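Side-chain contact in putative methylthioribose-1-phosphate isomerase (Archaeoglobus fulgidus, PDB 1T5O), which probably interconverts methylthioribose 1-phosphate and methylthioribulose 1-phosphate, an isomerase step of methionine biosynthesis: residues A[328-331]-A[332-336]. Residues are numbered along the deposited sequence; the frame is centred on the assembly and turned at random.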
loop_
_atom_site.group_PDB
_atom_site.type_symbol
_atom_site.label_atom_id
_atom_site.label_comp_id
_atom_site.label_asym_id
_atom_site.label_seq_id
_atom_site.Cartn_x
_atom_site.Cartn_y
_atom_site.Cartn_z
ATOM N N TYR A 328 21.922 -10.165 -19.491
ATOM C CA TYR A 328 21.395 -11.357 -18.821
ATOM C C TYR A 328 22.365 -11.935 -17.812
ATOM O O TYR A 328 23.536 -11.570 -17.803
ATOM C CB TYR A 328 21.112 -12.461 -19.837
ATOM C CG TYR A 328 20.054 -12.133 -20.826
ATOM C CD1 TYR A 328 20.384 -11.557 -22.055
ATOM C CD2 TYR A 328 18.720 -12.400 -20.552
ATOM C CE1 TYR A 328 19.410 -11.260 -22.981
ATOM C CE2 TYR A 328 17.735 -12.106 -21.482
ATOM C CZ TYR A 328 18.095 -11.535 -22.691
ATOM O OH TYR A 328 17.144 -11.221 -23.616
ATOM N N PRO A 329 21.885 -12.861 -16.954
ATOM C CA PRO A 329 22.750 -13.493 -15.947
ATOM C C PRO A 329 23.710 -14.407 -16.711
ATOM O O PRO A 329 23.388 -14.868 -17.799
ATOM C CB PRO A 329 21.768 -14.297 -15.083
ATOM C CG PRO A 329 20.435 -13.524 -15.248
ATOM C CD PRO A 329 20.462 -13.187 -16.721
ATOM N N PRO A 330 24.905 -14.660 -16.167
ATOM C CA PRO A 330 25.447 -14.162 -14.891
ATOM C C PRO A 330 25.897 -12.692 -15.015
ATOM O O PRO A 330 26.728 -12.349 -15.875
ATOM C CB PRO A 330 26.601 -15.127 -14.612
ATOM C CG PRO A 330 27.131 -15.419 -16.008
ATOM C CD PRO A 330 25.864 -15.552 -16.851
ATOM N N TYR A 331 25.348 -11.834 -14.157
ATOM C CA TYR A 331 25.653 -10.417 -14.186
ATOM C C TYR A 331 27.121 -10.088 -13.911
ATOM O O TYR A 331 27.653 -9.161 -14.502
ATOM C CB TYR A 331 24.723 -9.673 -13.217
ATOM C CG TYR A 331 23.260 -9.789 -13.632
ATOM C CD1 TYR A 331 22.303 -10.353 -12.772
ATOM C CD2 TYR A 331 22.844 -9.356 -14.893
ATOM C CE1 TYR A 331 20.950 -10.480 -13.174
ATOM C CE2 TYR A 331 21.507 -9.479 -15.306
ATOM C CZ TYR A 331 20.563 -10.041 -14.446
ATOM O OH TYR A 331 19.249 -10.158 -14.874
ATOM N N GLU A 332 27.767 -10.880 -13.057
ATOM C CA GLU A 332 29.173 -10.673 -12.712
ATOM C C GLU A 332 30.011 -10.729 -13.990
ATOM O O GLU A 332 31.041 -10.066 -14.106
ATOM C CB GLU A 332 29.643 -11.761 -11.744
ATOM C CG GLU A 332 30.811 -11.337 -10.871
ATOM C CD GLU A 332 30.419 -10.305 -9.807
ATOM O OE1 GLU A 332 29.338 -10.438 -9.187
ATOM O OE2 GLU A 332 31.204 -9.366 -9.571
ATOM N N VAL A 333 29.570 -11.538 -14.943
ATOM C CA VAL A 333 30.274 -11.627 -16.216
ATOM C C VAL A 333 29.738 -10.620 -17.244
ATOM O O VAL A 333 30.503 -9.874 -17.849
ATOM C CB VAL A 333 30.153 -13.049 -16.863
ATOM C CG1 VAL A 333 30.815 -13.048 -18.237
ATOM C CG2 VAL A 333 30.819 -14.100 -15.998
ATOM N N ASN A 334 28.421 -10.576 -17.415
ATOM C CA ASN A 334 27.816 -9.742 -18.448
ATOM C C ASN A 334 27.646 -8.255 -18.262
ATOM O O ASN A 334 27.582 -7.522 -19.252
ATOM C CB ASN A 334 26.482 -10.356 -18.875
ATOM C CG ASN A 334 26.656 -11.753 -19.420
ATOM O OD1 ASN A 334 27.681 -12.053 -20.013
ATOM N ND2 ASN A 334 25.656 -12.610 -19.235
ATOM N N VAL A 335 27.564 -7.803 -17.020
ATOM C CA VAL A 335 27.431 -6.376 -16.770
ATOM C C VAL A 335 28.715 -5.661 -17.236
ATOM O O VAL A 335 28.642 -4.692 -17.997
ATOM C CB VAL A 335 27.126 -6.113 -15.279
ATOM C CG1 VAL A 335 27.428 -4.656 -14.897
ATOM C CG2 VAL A 335 25.625 -6.417 -15.017
ATOM N N PRO A 336 29.903 -6.141 -16.807
ATOM C CA PRO A 336 31.146 -5.480 -17.251
ATOM C C PRO A 336 31.298 -5.566 -18.770
ATOM O O PRO A 336 31.711 -4.609 -19.429
ATOM C CB PRO A 336 32.246 -6.268 -16.529
ATOM C CG PRO A 336 31.578 -6.760 -15.299
ATOM C CD PRO A 336 30.195 -7.179 -15.798
#
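The contact is the N-terminal cap and first turn of helix 331-338, the last in the chain, tied to the loop that leads into it. Pro330 holds the N-cap position and follows a cis peptide bond after Pro329. Its carbonyl opens the helix. Asn334 N donates to Pro330 O at 2.9 Å, nearly straight and in the carbonyl plane. Val333 N adds a weak bond to the same oxygen. One residue on, Val335 N donates a hydrogen bond to Tyr331 O at 2.9 Å.

The side chain of Asn334 reaches back past this turn. Its CG lies anti to the carbonyl carbon (chi1 -60°), which carries the amide toward the loop. There ND2 donates to Tyr328 O at 2.8 Å, with an N-H...O angle of 170°. The acceptor lies in the plane of the Asn334 amide, yet the donor stands above the carbonyl plane of Tyr328, 52° out of it. ND2 also lies 3.8 Å from Pro330 CD, where the Asn334 side chain passes the proline ring at a slant. A leucine here would be likely to leave Tyr328 O without this donor and the loop before the cis proline less firmly tied to the helix.

Two apolar contacts accompany these bonds. Pro330 CG meets Val333 CG2 at 3.9 Å, their side chains running alongside each other in one direction. Tyr331 CB touches Val335 CG2 at 3.8 Å. Within the loop, Pro329 CA sits over the centre of one face of the Tyr331 ring.

The turn follows strand 325-327, the outermost on its side of the sheet within this chain. Tyr331 and Val335 are buried against Leu320 of the adjacent strand 319-322, and Tyr331 OH forms a hydrogen bond with Val317 O. Val335 also meets Ile327, as does Asn334, which places the helix start against the end of its own preceding strand.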